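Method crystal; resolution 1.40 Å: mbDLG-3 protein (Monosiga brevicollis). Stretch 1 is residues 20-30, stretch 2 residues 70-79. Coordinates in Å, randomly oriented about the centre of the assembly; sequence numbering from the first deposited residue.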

# COMPACT_ATOMS: atom_id res chain seq x y z
N SER A 20 -6.61 -3.75 -2.25
CA SER A 20 -7.14 -3.07 -1.08
C SER A 20 -5.98 -2.71 -0.16
O SER A 20 -4.99 -3.45 -0.08
CB SER A 20 -8.05 -4.00 -0.29
OG SER A 20 -9.08 -4.54 -1.11
N LEU A 21 -6.11 -1.60 0.55
CA LEU A 21 -5.10 -1.23 1.55
C LEU A 21 -5.73 -1.03 2.92
O LEU A 21 -6.95 -0.88 3.06
CB LEU A 21 -4.25 -0.03 1.11
CG LEU A 21 -4.92 1.31 0.79
CD1 LEU A 21 -5.38 2.06 2.04
CD2 LEU A 21 -3.99 2.20 -0.02
N LEU A 22 -4.87 -1.01 3.93
CA LEU A 22 -5.29 -0.74 5.29
C LEU A 22 -4.30 0.22 5.93
O LEU A 22 -3.18 0.42 5.45
CB LEU A 22 -5.46 -2.01 6.15
CG LEU A 22 -4.26 -2.88 6.55
CD1 LEU A 22 -3.34 -2.23 7.61
CD2 LEU A 22 -4.80 -4.20 7.09
N GLY A 23 -4.72 0.82 7.03
CA GLY A 23 -3.86 1.70 7.77
C GLY A 23 -4.48 2.02 9.11
O GLY A 23 -5.55 1.51 9.45
N PRO A 24 -3.82 2.86 9.89
CA PRO A 24 -4.33 3.19 11.22
C PRO A 24 -5.44 4.23 11.14
O PRO A 24 -5.61 4.93 10.15
CB PRO A 24 -3.10 3.78 11.93
CG PRO A 24 -2.31 4.39 10.84
CD PRO A 24 -2.55 3.54 9.58
N ALA A 25 -6.22 4.30 12.22
CA ALA A 25 -7.30 5.27 12.27
C ALA A 25 -6.77 6.70 12.19
O ALA A 25 -7.36 7.55 11.51
CB ALA A 25 -8.11 5.09 13.56
N LYS A 26 -5.65 6.98 12.85
CA LYS A 26 -5.15 8.34 13.03
C LYS A 26 -3.77 8.45 12.40
O LYS A 26 -2.92 7.57 12.61
CB LYS A 26 -5.07 8.65 14.54
CG LYS A 26 -4.64 10.06 14.93
CD LYS A 26 -4.97 10.35 16.41
CE LYS A 26 -4.19 9.45 17.38
NZ LYS A 26 -2.75 9.83 17.49
N ALA A 27 -3.54 9.51 11.64
CA ALA A 27 -2.24 9.80 11.06
C ALA A 27 -1.30 10.37 12.11
O ALA A 27 -1.74 11.01 13.07
CB ALA A 27 -2.39 10.81 9.92
N GLY A 28 -0.00 10.17 11.90
CA GLY A 28 1.00 10.77 12.75
C GLY A 28 1.75 9.75 13.58
O GLY A 28 1.55 8.53 13.44
N PRO A 29 2.65 10.23 14.44
CA PRO A 29 3.47 9.34 15.26
C PRO A 29 2.63 8.35 16.06
O PRO A 29 1.53 8.66 16.54
CB PRO A 29 4.21 10.31 16.18
CG PRO A 29 4.32 11.56 15.37
CD PRO A 29 3.00 11.65 14.65
N ALA A 30 3.16 7.14 16.19
CA ALA A 30 2.51 6.04 16.89
C ALA A 30 3.24 5.74 18.19
O ALA A 30 4.48 5.79 18.26
CB ALA A 30 2.52 4.77 16.02
N ALA A 70 4.78 6.67 5.82
CA ALA A 70 5.15 6.03 7.08
C ALA A 70 4.12 6.28 8.17
O ALA A 70 3.83 5.39 8.98
CB ALA A 70 6.53 6.52 7.53
N LEU A 71 3.56 7.50 8.22
CA LEU A 71 2.67 7.91 9.29
C LEU A 71 1.26 8.19 8.79
O LEU A 71 0.46 8.80 9.51
CB LEU A 71 3.22 9.13 10.03
CG LEU A 71 4.63 9.05 10.60
CD1 LEU A 71 4.97 10.37 11.30
CD2 LEU A 71 4.73 7.91 11.57
N ALA A 72 0.92 7.75 7.58
CA ALA A 72 -0.37 8.07 7.01
C ALA A 72 -1.48 7.30 7.72
O ALA A 72 -1.29 6.17 8.16
CB ALA A 72 -0.39 7.74 5.51
N SER A 73 -2.65 7.93 7.82
CA SER A 73 -3.84 7.18 8.22
C SER A 73 -4.38 6.37 7.05
O SER A 73 -4.09 6.65 5.89
CB SER A 73 -4.94 8.15 8.67
OG SER A 73 -5.31 8.96 7.58
N TYR A 74 -5.23 5.39 7.36
CA TYR A 74 -6.00 4.73 6.32
C TYR A 74 -6.71 5.76 5.45
O TYR A 74 -6.61 5.72 4.22
CB TYR A 74 -7.05 3.79 6.92
CG TYR A 74 -8.06 3.44 5.86
CD1 TYR A 74 -7.72 2.54 4.85
CD2 TYR A 74 -9.32 4.04 5.81
CE1 TYR A 74 -8.62 2.23 3.84
CE2 TYR A 74 -10.22 3.75 4.80
CZ TYR A 74 -9.86 2.84 3.83
OH TYR A 74 -10.75 2.53 2.82
N ARG A 75 -7.43 6.69 6.07
CA ARG A 75 -8.21 7.65 5.30
C ARG A 75 -7.33 8.43 4.35
O ARG A 75 -7.70 8.66 3.19
CB ARG A 75 -8.95 8.60 6.24
CG ARG A 75 -10.09 9.36 5.60
CD ARG A 75 -11.36 8.51 5.59
NE ARG A 75 -11.96 8.41 6.92
CZ ARG A 75 -13.01 7.66 7.20
NH1 ARG A 75 -13.58 6.92 6.26
NH2 ARG A 75 -13.50 7.64 8.44
N GLN A 76 -6.15 8.86 4.82
CA GLN A 76 -5.24 9.62 3.97
C GLN A 76 -4.79 8.80 2.77
O GLN A 76 -4.78 9.30 1.63
CB GLN A 76 -4.03 10.05 4.81
CG GLN A 76 -2.99 10.83 4.04
CD GLN A 76 -1.68 10.92 4.79
OE1 GLN A 76 -1.66 10.87 6.02
NE2 GLN A 76 -0.58 11.00 4.05
N ALA A 77 -4.40 7.54 2.99
CA ALA A 77 -3.94 6.70 1.89
C ALA A 77 -5.06 6.39 0.90
O ALA A 77 -4.86 6.45 -0.32
CB ALA A 77 -3.33 5.40 2.43
N ALA A 78 -6.25 6.05 1.41
CA ALA A 78 -7.35 5.73 0.51
C ALA A 78 -7.74 6.95 -0.30
O ALA A 78 -8.08 6.84 -1.49
CB ALA A 78 -8.54 5.20 1.30
N ASN A 79 -7.68 8.13 0.32
CA ASN A 79 -7.99 9.37 -0.38
C ASN A 79 -6.96 9.67 -1.45
O ASN A 79 -7.31 10.08 -2.56
CB ASN A 79 -8.05 10.49 0.66
CG ASN A 79 -8.86 11.69 0.21
OD1 ASN A 79 -10.07 11.59 -0.03
ND2 ASN A 79 -8.21 12.84 0.13
O HOH W 1 -8.14 6.58 8.92

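Three residues, Leu71, Tyr74 and Leu21, cover the most surface in this contact, which buries 533 Å² summed over both sides.

Leu71 (81 Å²) contributes through both backbone and side chain. Its carbonyl accepts a hydrogen bond from the opposing loop, Gly28 N to Leu71 O at 2.8 Å, with an N-H...O angle of 164°. The same oxygen lies 3.3 Å from Ala27 CA; the angle at that hydrogen, 121°, marks a much less linear CA-H...O contact. The CA-to-CB bond of Leu71 points toward the first stretch, and its CD1 packs 4.1 Å from Pro29 CD. Gly28 adopts phi/psi of 112/-177, where a CB would be jammed against the preceding carbonyl oxygen and would meet Pro29 CD at 2.8 Å, so the backbone itself calls for glycine.

Tyr74 (79 Å²) opens the helix. Its amide, in the first turn and without a partner within that turn, donates to the loop: Tyr74 N to Pro24 O is 2.9 Å at 169°, nearly linear. Gly23 allows this close approach, because an ideal CB there would sit 2.9 Å from Tyr74 N, a clash. The tyrosine ring presents its edge to Leu21 O, which lies 3.6 Å from Tyr74 CE1. Just before the helix, Ser73 caps it, its OG accepting from Gln76 N at 2.9 Å, while Ser73 CB packs 3.6 Å from Ala27 N.

Leu21 (72 Å²) has a CA-to-CB bond directed sideways, yet with both chi angles p its end comes nearer the helix. Leu21 CD1 lies 3.7 Å from Tyr74 CD1 and 3.9 Å from Ala77 CB, an apolar contact between strand and helix, whose axes run at 152°.

Water 1 adds a bridge, donating to Ala25 O and accepting from Arg75 N, each at 2.9 Å from its oxygen.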